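B-agarase (Agarivorans gilvus, PDB 5Z6P) is a family 50 glycoside hydrolase with agarase activity, which probably cleaves beta-linked galactose units in agar polysaccharides. Local coordinates at residues W290-V293 against P299-A302; Y642-E647 against E652-L657; Q694-Y699 against A712-Y717. All coordinates share one frame; numbering follows the deposited sequence.

Interaction 1: residues W290-V293 against P299-A302; sequences WSLV and PYFA
Tyr-300 sets CG trans to its own backbone N (chi1 -178°), whereas Leu-292 turns CG to the side opposite its carbonyl carbon (chi1 -72°), and from these starting points the two side chains run next to each other in the same direction. The motif beneath them is an antiparallel beta hairpin. Leu-292 and Tyr-300 form a hydrogen-bonded pair, their CA atoms 4.8 Å apart; Val-293 and Pro-299 form the adjoining non-hydrogen-bonded pair and put their side chains on the other face of the sheet. That second position suits proline, which has no N-H to offer across the hairpin. The strand 299-305 goes on to pair in parallel with strand 709-714, an arrangement consistent with the first and last strands of the barrel expected for this family.

The leucine meets the tyrosine ring at its edge, not over a face: CB of Leu-292 lies in the ring plane 3.7 Å from CD2 of Tyr-300, and CD1 of Leu-292 also comes to 3.7 Å from that CD2. The same CD1 reaches CB of Ala-302 at 4.2 Å, which extends the apolar patch along the second strand. Beyond the patch, the hydroxyl of Tyr-300 is hydrogen-bonded to Thr-431 O.

The two backbone bonds are unequal. Leu-292 N to Tyr-300 O is weak at 3.3 Å, but Tyr-300 N to Leu-292 O measures 2.8 Å, with the donor 52° out of the carbonyl plane. Ser-291 OG donates to that Leu-292 O from the opposite face, at 2.7 Å, so two donors grip one buried oxygen.

Interaction 2: residues Y642-E647 against E652-L657; sequences YNYYKE and EPWSFL
This is a buried aromatic cluster in which Trp-654 turns one part of its rim (CZ3, CH2) to a face of Tyr-642 and another (NE1, CZ2) to a face of Tyr-644, where strand 640-643 of the barrel-like sheet runs out into the loop before helix 657-660. The tyrosines are two residues apart and both direct their side chains at the loop, which is folded back by overlapping type I turns, Glu-652 to Ser-655 and Trp-654 to Leu-657.

Both pairs are T-shaped. The six-membered ring of Trp-654 stands at 89° to the ring of Tyr-642, centroids 5.0 Å apart, with CZ3 of Trp-654 above the centre of the tyrosine ring. Against Tyr-644 the five-membered ring is turned by 77°, centroids 4.6 Å apart, and here NE1 of Trp-654 sits off-centre, 3.3 Å from CE2 of Tyr-644. The opposite face of Tyr-644 carries CG of Lys-646, so its ring is held from two sides. In Tyr-644, CG extends away from the backbone N (chi1 -157°), which carries the ring past the indole to the neighbouring proline. Phe-709, of a nearby strand, makes a further edge-to-face pair with Trp-654.

The hydroxyl ends finish the packing on the loop side. Tyr-644 OH lies 3.3 Å from CG of Pro-653, and Tyr-642 OH, close to the plane of the Phe-656 ring at its edge, is 3.4 Å from CE2 of Phe-656.

Interaction 3: residues Q694-Y699 against A712-Y717; sequences QMFERY and AHYFQY
The ring of Phe-696 takes Tyr-714 at its edge, with CD2 of Tyr-714 lying in the phenylalanine plane. Relative to the tyrosine ring, the approach is oblique: the planes are inclined at 52° and the centroids are 5.7 Å apart, so the pair is neither a stack nor a T-shaped contact. At the CD1/CE1 edge of the Tyr-714 ring, on the side away from Phe-696, Gln-716 O lies in the plane. Phe-736 and Phe-669 each make an edge-to-face pair with the tyrosine, and with Phe-696 they pack the sides of the ring and so govern its turn. The hydroxyl end is held in position separately, Tyr-714 OH giving its proton to Ile-734 O and receiving one from Arg-692 NH2.

The touching atoms are few and all carbon. CD2 of Tyr-714 is 3.6 Å from CD2 of Phe-696 and equally 3.6 Å from CE2 of Phe-696, while CE2 of Tyr-714 comes to 3.9 Å from CD2 of Phe-696. Both residues hold CG trans to the backbone N (chi1 175° in Phe-696, near 180° in Tyr-714), extending the rings toward each other between helix 689-704 and strand 709-714. CA of Phe-696 and CA of Tyr-714 are 9.0 Å apart, the nearest CA pair of the two segments. This is the helix-on-strand packing of an alpha/beta unit: the helix lies in the connection between the parallel neighbouring strands 664-668 and 709-714. Helix 745-762 adds Met-747, Ala-750 and Val-754 around Phe-696.

Carbon meeting carbon makes the pair dispersive and weakly directional, joining helix to strand without a polar bond between the two rings.

Following the chain from the N terminus, interaction 1 closes a five-residue hairpin turn, interaction 2 a four-residue loop after strand 640-643, and interaction 3 the twelve-residue passage from helix 689-704 into strand 709-714. They come in series, and none nests within or crosses another. The mixed sheet joins them: strand 299-305 of interaction 1 neighbours strand 709-714 of interaction 3, and Ala-302 O lies 2.9 Å from Ala-712 N, a probable hydrogen bond. Interactions 2 and 3 also touch, through Tyr-644 O and Tyr-699 OH at 2.8 Å, probably hydrogen-bonded. Interactions 1 and 2 remain about 7 Å apart at their nearest atoms.

Interaction 1: residues W290-V293 against P299-A302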
loop_
_atom_site.group_PDB
_atom_site.type_symbol
_atom_site.label_atom_id
_atom_site.label_comp_id
_atom_site.label_asym_id
_atom_site.label_seq_id
_atom_site.Cartn_x
_atom_site.Cartn_y
_atom_site.Cartn_z
ATOM N N TRP A 290 13.551 13.936 -16.772
ATOM C CA TRP A 290 13.455 14.612 -15.502
ATOM C C TRP A 290 14.492 14.061 -14.550
ATOM O O TRP A 290 14.844 12.894 -14.604
ATOM C CB TRP A 290 12.053 14.467 -14.908
ATOM C CG TRP A 290 11.080 15.431 -15.519
ATOM C CD1 TRP A 290 10.091 15.150 -16.418
ATOM C CD2 TRP A 290 11.029 16.844 -15.293
ATOM N NE1 TRP A 290 9.418 16.304 -16.753
ATOM C CE2 TRP A 290 9.975 17.355 -16.079
ATOM C CE3 TRP A 290 11.769 17.723 -14.499
ATOM C CZ2 TRP A 290 9.643 18.708 -16.087
ATOM C CZ3 TRP A 290 11.434 19.065 -14.514
ATOM C CH2 TRP A 290 10.382 19.545 -15.305
ATOM N N SER A 291 14.968 14.908 -13.660
ATOM C CA SER A 291 15.943 14.495 -12.690
ATOM C C SER A 291 15.808 15.334 -11.439
ATOM O O SER A 291 15.334 16.464 -11.493
ATOM C CB SER A 291 17.357 14.627 -13.260
ATOM O OG SER A 291 18.327 14.154 -12.344
ATOM N N LEU A 292 16.227 14.774 -10.315
ATOM C CA LEU A 292 16.568 15.595 -9.170
ATOM C C LEU A 292 18.042 16.032 -9.318
ATOM O O LEU A 292 18.819 15.409 -10.051
ATOM C CB LEU A 292 16.338 14.835 -7.862
ATOM C CG LEU A 292 14.876 14.593 -7.425
ATOM C CD1 LEU A 292 14.751 13.468 -6.401
ATOM C CD2 LEU A 292 14.286 15.861 -6.865
ATOM N N VAL A 293 18.404 17.109 -8.633
ATOM C CA VAL A 293 19.779 17.577 -8.560
ATOM C C VAL A 293 20.092 17.829 -7.095
ATOM O O VAL A 293 19.254 18.408 -6.403
ATOM C CB VAL A 293 19.978 18.873 -9.387
ATOM C CG1 VAL A 293 21.395 19.369 -9.274
ATOM C CG2 VAL A 293 19.600 18.649 -10.843
ATOM N N PRO A 299 23.763 15.124 -10.345
ATOM C CA PRO A 299 22.447 14.545 -10.616
ATOM C C PRO A 299 22.035 13.545 -9.526
ATOM O O PRO A 299 22.880 12.886 -8.928
ATOM C CB PRO A 299 22.630 13.858 -11.966
ATOM C CG PRO A 299 23.835 14.467 -12.558
ATOM C CD PRO A 299 24.717 14.874 -11.433
ATOM N N TYR A 300 20.738 13.469 -9.248
ATOM C CA TYR A 300 20.267 12.681 -8.124
ATOM C C TYR A 300 19.035 11.857 -8.486
ATOM O O TYR A 300 18.143 12.298 -9.198
ATOM C CB TYR A 300 19.998 13.607 -6.928
ATOM C CG TYR A 300 19.545 12.932 -5.639
ATOM C CD1 TYR A 300 20.468 12.465 -4.713
ATOM C CD2 TYR A 300 18.189 12.799 -5.338
ATOM C CE1 TYR A 300 20.062 11.862 -3.530
ATOM C CE2 TYR A 300 17.771 12.200 -4.150
ATOM C CZ TYR A 300 18.718 11.734 -3.249
ATOM O OH TYR A 300 18.322 11.155 -2.079
ATOM N N PHE A 301 19.030 10.627 -8.002
ATOM C CA PHE A 301 17.910 9.735 -8.139
ATOM C C PHE A 301 17.663 9.147 -6.735
ATOM O O PHE A 301 18.592 8.692 -6.071
ATOM C CB PHE A 301 18.199 8.663 -9.185
ATOM C CG PHE A 301 17.007 7.808 -9.542
ATOM C CD1 PHE A 301 16.134 8.191 -10.555
ATOM C CD2 PHE A 301 16.776 6.601 -8.883
ATOM C CE1 PHE A 301 15.049 7.405 -10.898
ATOM C CE2 PHE A 301 15.693 5.804 -9.210
ATOM C CZ PHE A 301 14.829 6.196 -10.221
ATOM N N ALA A 302 16.419 9.195 -6.272
ATOM C CA ALA A 302 16.120 8.879 -4.862
ATOM C C ALA A 302 15.702 7.432 -4.637
ATOM O O ALA A 302 14.642 7.022 -5.078
ATOM C CB ALA A 302 15.029 9.814 -4.329
#

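Interaction 2: residues Y642-E647 against E652-L657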
loop_
_atom_site.group_PDB
_atom_site.type_symbol
_atom_site.label_atom_id
_atom_site.label_comp_id
_atom_site.label_asym_id
_atom_site.label_seq_id
_atom_site.Cartn_x
_atom_site.Cartn_y
_atom_site.Cartn_z
ATOM N N TYR A 642 3.258 9.386 -6.245
ATOM C CA TYR A 642 2.304 8.288 -6.370
ATOM C C TYR A 642 2.729 7.097 -5.498
ATOM O O TYR A 642 3.921 6.844 -5.359
ATOM C CB TYR A 642 2.193 7.806 -7.826
ATOM C CG TYR A 642 1.985 8.889 -8.867
ATOM C CD1 TYR A 642 3.065 9.563 -9.426
ATOM C CD2 TYR A 642 0.702 9.215 -9.306
ATOM C CE1 TYR A 642 2.866 10.553 -10.404
ATOM C CE2 TYR A 642 0.491 10.185 -10.264
ATOM C CZ TYR A 642 1.579 10.859 -10.805
ATOM O OH TYR A 642 1.361 11.830 -11.758
ATOM N N ASN A 643 1.765 6.373 -4.931
ATOM C CA ASN A 643 2.065 5.068 -4.322
ATOM C C ASN A 643 1.586 3.991 -5.285
ATOM O O ASN A 643 0.515 4.116 -5.844
ATOM C CB ASN A 643 1.399 4.902 -2.948
ATOM C CG ASN A 643 1.927 5.878 -1.906
ATOM O OD1 ASN A 643 3.000 6.471 -2.061
ATOM N ND2 ASN A 643 1.180 6.030 -0.830
ATOM N N TYR A 644 2.375 2.942 -5.505
ATOM C CA TYR A 644 2.004 2.005 -6.551
ATOM C C TYR A 644 2.456 0.591 -6.273
ATOM O O TYR A 644 3.599 0.219 -6.518
ATOM C CB TYR A 644 2.541 2.471 -7.903
ATOM C CG TYR A 644 1.775 1.917 -9.070
ATOM C CD1 TYR A 644 0.454 2.277 -9.283
ATOM C CD2 TYR A 644 2.368 1.031 -9.972
ATOM C CE1 TYR A 644 -0.259 1.769 -10.330
ATOM C CE2 TYR A 644 1.659 0.517 -11.039
ATOM C CZ TYR A 644 0.346 0.898 -11.214
ATOM O OH TYR A 644 -0.390 0.409 -12.256
ATOM N N TYR A 645 1.503 -0.185 -5.774
ATOM C CA TYR A 645 1.708 -1.559 -5.359
ATOM C C TYR A 645 1.348 -2.495 -6.499
ATOM O O TYR A 645 0.283 -3.097 -6.506
ATOM C CB TYR A 645 0.877 -1.857 -4.118
ATOM C CG TYR A 645 1.388 -1.167 -2.865
ATOM C CD1 TYR A 645 2.469 -1.687 -2.162
ATOM C CD2 TYR A 645 0.803 0.001 -2.392
ATOM C CE1 TYR A 645 2.942 -1.081 -1.009
ATOM C CE2 TYR A 645 1.272 0.617 -1.256
ATOM C CZ TYR A 645 2.341 0.066 -0.556
ATOM O OH TYR A 645 2.813 0.665 0.586
ATOM N N LYS A 646 2.239 -2.570 -7.486
ATOM C CA LYS A 646 2.112 -3.507 -8.592
ATOM C C LYS A 646 3.520 -4.021 -8.873
ATOM O O LYS A 646 4.455 -3.667 -8.166
ATOM C CB LYS A 646 1.493 -2.840 -9.831
ATOM C CG LYS A 646 0.103 -2.215 -9.623
ATOM C CD LYS A 646 -0.984 -3.253 -9.417
ATOM C CE LYS A 646 -2.192 -2.657 -8.692
ATOM N NZ LYS A 646 -3.148 -3.698 -8.215
ATOM N N GLU A 647 3.680 -4.835 -9.904
ATOM C CA GLU A 647 4.987 -5.406 -10.184
ATOM C C GLU A 647 5.956 -4.373 -10.757
ATOM O O GLU A 647 7.164 -4.592 -10.752
ATOM C CB GLU A 647 4.845 -6.604 -11.116
ATOM C CG GLU A 647 4.066 -7.769 -10.499
ATOM C CD GLU A 647 4.144 -9.045 -11.310
ATOM O OE1 GLU A 647 5.017 -9.149 -12.184
ATOM O OE2 GLU A 647 3.336 -9.958 -11.056
ATOM N N GLU A 652 0.700 0.731 -19.668
ATOM C CA GLU A 652 -0.681 1.092 -19.951
ATOM C C GLU A 652 -1.280 2.138 -18.965
ATOM O O GLU A 652 -1.787 3.154 -19.416
ATOM C CB GLU A 652 -1.527 -0.179 -19.998
ATOM C CG GLU A 652 -2.883 -0.037 -20.637
ATOM C CD GLU A 652 -3.705 -1.306 -20.514
ATOM O OE1 GLU A 652 -3.152 -2.400 -20.732
ATOM O OE2 GLU A 652 -4.901 -1.207 -20.160
ATOM N N PRO A 653 -1.201 1.918 -17.630
ATOM C CA PRO A 653 -1.800 2.967 -16.784
ATOM C C PRO A 653 -0.911 4.197 -16.600
ATOM O O PRO A 653 -1.375 5.213 -16.091
ATOM C CB PRO A 653 -2.029 2.253 -15.437
ATOM C CG PRO A 653 -0.939 1.198 -15.397
ATOM C CD PRO A 653 -0.789 0.740 -16.840
ATOM N N TRP A 654 0.348 4.116 -17.008
ATOM C CA TRP A 654 1.234 5.259 -16.866
ATOM C C TRP A 654 1.392 6.106 -18.162
ATOM O O TRP A 654 2.236 7.002 -18.212
ATOM C CB TRP A 654 2.594 4.778 -16.341
ATOM C CG TRP A 654 2.477 4.305 -14.918
ATOM C CD1 TRP A 654 2.399 3.015 -14.479
ATOM C CD2 TRP A 654 2.364 5.131 -13.752
ATOM N NE1 TRP A 654 2.267 2.984 -13.108
ATOM C CE2 TRP A 654 2.241 4.268 -12.638
ATOM C CE3 TRP A 654 2.372 6.514 -13.537
ATOM C CZ2 TRP A 654 2.119 4.750 -11.328
ATOM C CZ3 TRP A 654 2.255 6.986 -12.239
ATOM C CH2 TRP A 654 2.140 6.105 -11.154
ATOM N N SER A 655 0.541 5.834 -19.165
ATOM C CA SER A 655 0.436 6.609 -20.429
ATOM C C SER A 655 0.357 8.125 -20.285
ATOM O O SER A 655 0.934 8.860 -21.073
ATOM C CB SER A 655 -0.804 6.173 -21.210
ATOM O OG SER A 655 -0.464 5.213 -22.165
ATOM N N PHE A 656 -0.373 8.566 -19.267
ATOM C CA PHE A 656 -0.682 9.964 -19.038
ATOM C C PHE A 656 0.521 10.820 -18.674
ATOM O O PHE A 656 0.442 12.044 -18.733
ATOM C CB PHE A 656 -1.724 10.075 -17.919
ATOM C CG PHE A 656 -1.163 9.815 -16.542
ATOM C CD1 PHE A 656 -1.144 8.529 -16.018
ATOM C CD2 PHE A 656 -0.651 10.857 -15.776
ATOM C CE1 PHE A 656 -0.627 8.285 -14.756
ATOM C CE2 PHE A 656 -0.137 10.625 -14.517
ATOM C CZ PHE A 656 -0.130 9.330 -14.002
ATOM N N LEU A 657 1.614 10.184 -18.262
ATOM C CA LEU A 657 2.779 10.890 -17.732
ATOM C C LEU A 657 3.310 11.965 -18.676
ATOM O O LEU A 657 3.686 13.052 -18.234
ATOM C CB LEU A 657 3.901 9.898 -17.400
ATOM C CG LEU A 657 3.719 9.068 -16.113
ATOM C CD1 LEU A 657 4.815 8.020 -16.002
ATOM C CD2 LEU A 657 3.667 9.943 -14.846
#

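Interaction 3: residues Q694-Y699 against A712-Y717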
loop_
_atom_site.group_PDB
_atom_site.type_symbol
_atom_site.label_atom_id
_atom_site.label_comp_id
_atom_site.label_asym_id
_atom_site.label_seq_id
_atom_site.Cartn_x
_atom_site.Cartn_y
_atom_site.Cartn_z
ATOM N N GLN A 694 14.232 -10.508 -6.479
ATOM C CA GLN A 694 14.091 -10.442 -7.942
ATOM C C GLN A 694 12.985 -9.458 -8.340
ATOM O O GLN A 694 13.150 -8.642 -9.257
ATOM C CB GLN A 694 13.789 -11.824 -8.540
ATOM C CG GLN A 694 14.976 -12.803 -8.569
ATOM C CD GLN A 694 14.547 -14.253 -8.820
ATOM O OE1 GLN A 694 13.408 -14.634 -8.561
ATOM N NE2 GLN A 694 15.468 -15.067 -9.315
ATOM N N MET A 695 11.858 -9.526 -7.652
ATOM C CA MET A 695 10.758 -8.658 -8.026
ATOM C C MET A 695 11.059 -7.211 -7.654
ATOM O O MET A 695 10.627 -6.303 -8.350
ATOM C CB MET A 695 9.454 -9.145 -7.395
ATOM C CG MET A 695 9.023 -10.494 -7.974
ATOM S SD MET A 695 7.495 -11.153 -7.298
ATOM C CE MET A 695 6.292 -10.091 -8.118
ATOM N N PHE A 696 11.804 -7.001 -6.571
ATOM C CA PHE A 696 12.245 -5.662 -6.197
ATOM C C PHE A 696 13.045 -5.060 -7.359
ATOM O O PHE A 696 12.825 -3.915 -7.762
ATOM C CB PHE A 696 13.093 -5.688 -4.924
ATOM C CG PHE A 696 13.673 -4.348 -4.541
ATOM C CD1 PHE A 696 14.870 -3.905 -5.095
ATOM C CD2 PHE A 696 13.030 -3.541 -3.610
ATOM C CE1 PHE A 696 15.404 -2.680 -4.753
ATOM C CE2 PHE A 696 13.555 -2.305 -3.254
ATOM C CZ PHE A 696 14.746 -1.867 -3.834
ATOM N N GLU A 697 13.964 -5.851 -7.896
ATOM C CA GLU A 697 14.819 -5.375 -8.966
ATOM C C GLU A 697 14.006 -5.070 -10.211
ATOM O O GLU A 697 14.203 -4.035 -10.828
ATOM C CB GLU A 697 15.921 -6.396 -9.290
ATOM C CG GLU A 697 16.843 -5.934 -10.377
ATOM C CD GLU A 697 18.151 -6.697 -10.408
ATOM O OE1 GLU A 697 18.176 -7.858 -9.960
ATOM O OE2 GLU A 697 19.150 -6.115 -10.872
ATOM N N ARG A 698 13.093 -5.964 -10.573
ATOM C CA ARG A 698 12.260 -5.766 -11.747
ATOM C C ARG A 698 11.431 -4.479 -11.635
ATOM O O ARG A 698 11.321 -3.716 -12.592
ATOM C CB ARG A 698 11.339 -6.962 -11.968
ATOM C CG ARG A 698 12.011 -8.177 -12.615
ATOM C CD ARG A 698 10.968 -9.261 -12.920
ATOM N NE ARG A 698 11.395 -10.546 -12.391
ATOM C CZ ARG A 698 10.609 -11.395 -11.751
ATOM N NH1 ARG A 698 9.327 -11.121 -11.562
ATOM N NH2 ARG A 698 11.110 -12.524 -11.304
ATOM N N TYR A 699 10.857 -4.247 -10.460
ATOM C CA TYR A 699 10.135 -3.007 -10.209
ATOM C C TYR A 699 11.051 -1.834 -10.455
ATOM O O TYR A 699 10.721 -0.954 -11.226
ATOM C CB TYR A 699 9.580 -2.949 -8.779
ATOM C CG TYR A 699 8.601 -1.788 -8.517
ATOM C CD1 TYR A 699 9.042 -0.476 -8.379
ATOM C CD2 TYR A 699 7.240 -2.029 -8.382
ATOM C CE1 TYR A 699 8.126 0.581 -8.115
ATOM C CE2 TYR A 699 6.328 -0.984 -8.136
ATOM C CZ TYR A 699 6.770 0.302 -8.002
ATOM O OH TYR A 699 5.843 1.294 -7.749
ATOM N N ALA A 712 12.102 6.168 -6.192
ATOM C CA ALA A 712 11.125 5.194 -5.719
ATOM C C ALA A 712 11.457 4.753 -4.285
ATOM O O ALA A 712 12.590 4.389 -3.971
ATOM C CB ALA A 712 11.051 3.966 -6.666
ATOM N N HIS A 713 10.457 4.827 -3.415
ATOM C CA HIS A 713 10.630 4.482 -2.014
ATOM C C HIS A 713 9.851 3.212 -1.678
ATOM O O HIS A 713 8.699 3.061 -2.066
ATOM C CB HIS A 713 10.191 5.624 -1.107
ATOM C CG HIS A 713 10.978 6.880 -1.286
ATOM N ND1 HIS A 713 10.496 8.120 -0.926
ATOM C CD2 HIS A 713 12.213 7.094 -1.802
ATOM C CE1 HIS A 713 11.404 9.037 -1.191
ATOM N NE2 HIS A 713 12.454 8.445 -1.724
ATOM N N TYR A 714 10.505 2.322 -0.936
ATOM C CA TYR A 714 9.993 1.005 -0.633
ATOM C C TYR A 714 9.340 0.962 0.756
ATOM O O TYR A 714 9.915 1.394 1.752
ATOM C CB TYR A 714 11.123 -0.040 -0.735
ATOM C CG TYR A 714 10.686 -1.460 -0.434
ATOM C CD1 TYR A 714 10.548 -1.904 0.881
ATOM C CD2 TYR A 714 10.390 -2.346 -1.447
ATOM C CE1 TYR A 714 10.136 -3.176 1.163
ATOM C CE2 TYR A 714 9.976 -3.633 -1.172
ATOM C CZ TYR A 714 9.861 -4.042 0.142
ATOM O OH TYR A 714 9.432 -5.301 0.436
ATOM N N PHE A 715 8.129 0.426 0.804
ATOM C CA PHE A 715 7.391 0.327 2.064
ATOM C C PHE A 715 7.460 -1.135 2.507
ATOM O O PHE A 715 6.723 -1.952 1.986
ATOM C CB PHE A 715 5.938 0.797 1.876
ATOM C CG PHE A 715 5.188 1.053 3.168
ATOM C CD1 PHE A 715 4.761 0.003 3.958
ATOM C CD2 PHE A 715 4.884 2.339 3.567
ATOM C CE1 PHE A 715 4.056 0.228 5.139
ATOM C CE2 PHE A 715 4.177 2.570 4.748
ATOM C CZ PHE A 715 3.759 1.505 5.527
ATOM N N GLN A 716 8.291 -1.475 3.489
ATOM C CA GLN A 716 8.885 -0.577 4.466
ATOM C C GLN A 716 10.190 -1.202 4.995
ATOM O O GLN A 716 10.530 -2.319 4.632
ATOM C CB GLN A 716 7.904 -0.333 5.627
ATOM C CG GLN A 716 7.475 -1.650 6.273
ATOM C CD GLN A 716 6.504 -1.504 7.443
ATOM O OE1 GLN A 716 6.204 -0.404 7.879
ATOM N NE2 GLN A 716 6.020 -2.639 7.956
ATOM N N TYR A 717 10.905 -0.470 5.847
ATOM C CA TYR A 717 12.172 -0.916 6.438
ATOM C C TYR A 717 12.018 -2.277 7.139
ATOM O O TYR A 717 12.713 -3.234 6.824
ATOM C CB TYR A 717 12.658 0.125 7.432
ATOM C CG TYR A 717 14.023 -0.076 8.058
ATOM C CD1 TYR A 717 14.991 -0.874 7.461
ATOM C CD2 TYR A 717 14.346 0.569 9.246
ATOM C CE1 TYR A 717 16.233 -1.031 8.021
ATOM C CE2 TYR A 717 15.587 0.416 9.827
ATOM C CZ TYR A 717 16.537 -0.389 9.200
ATOM O OH TYR A 717 17.788 -0.552 9.756
#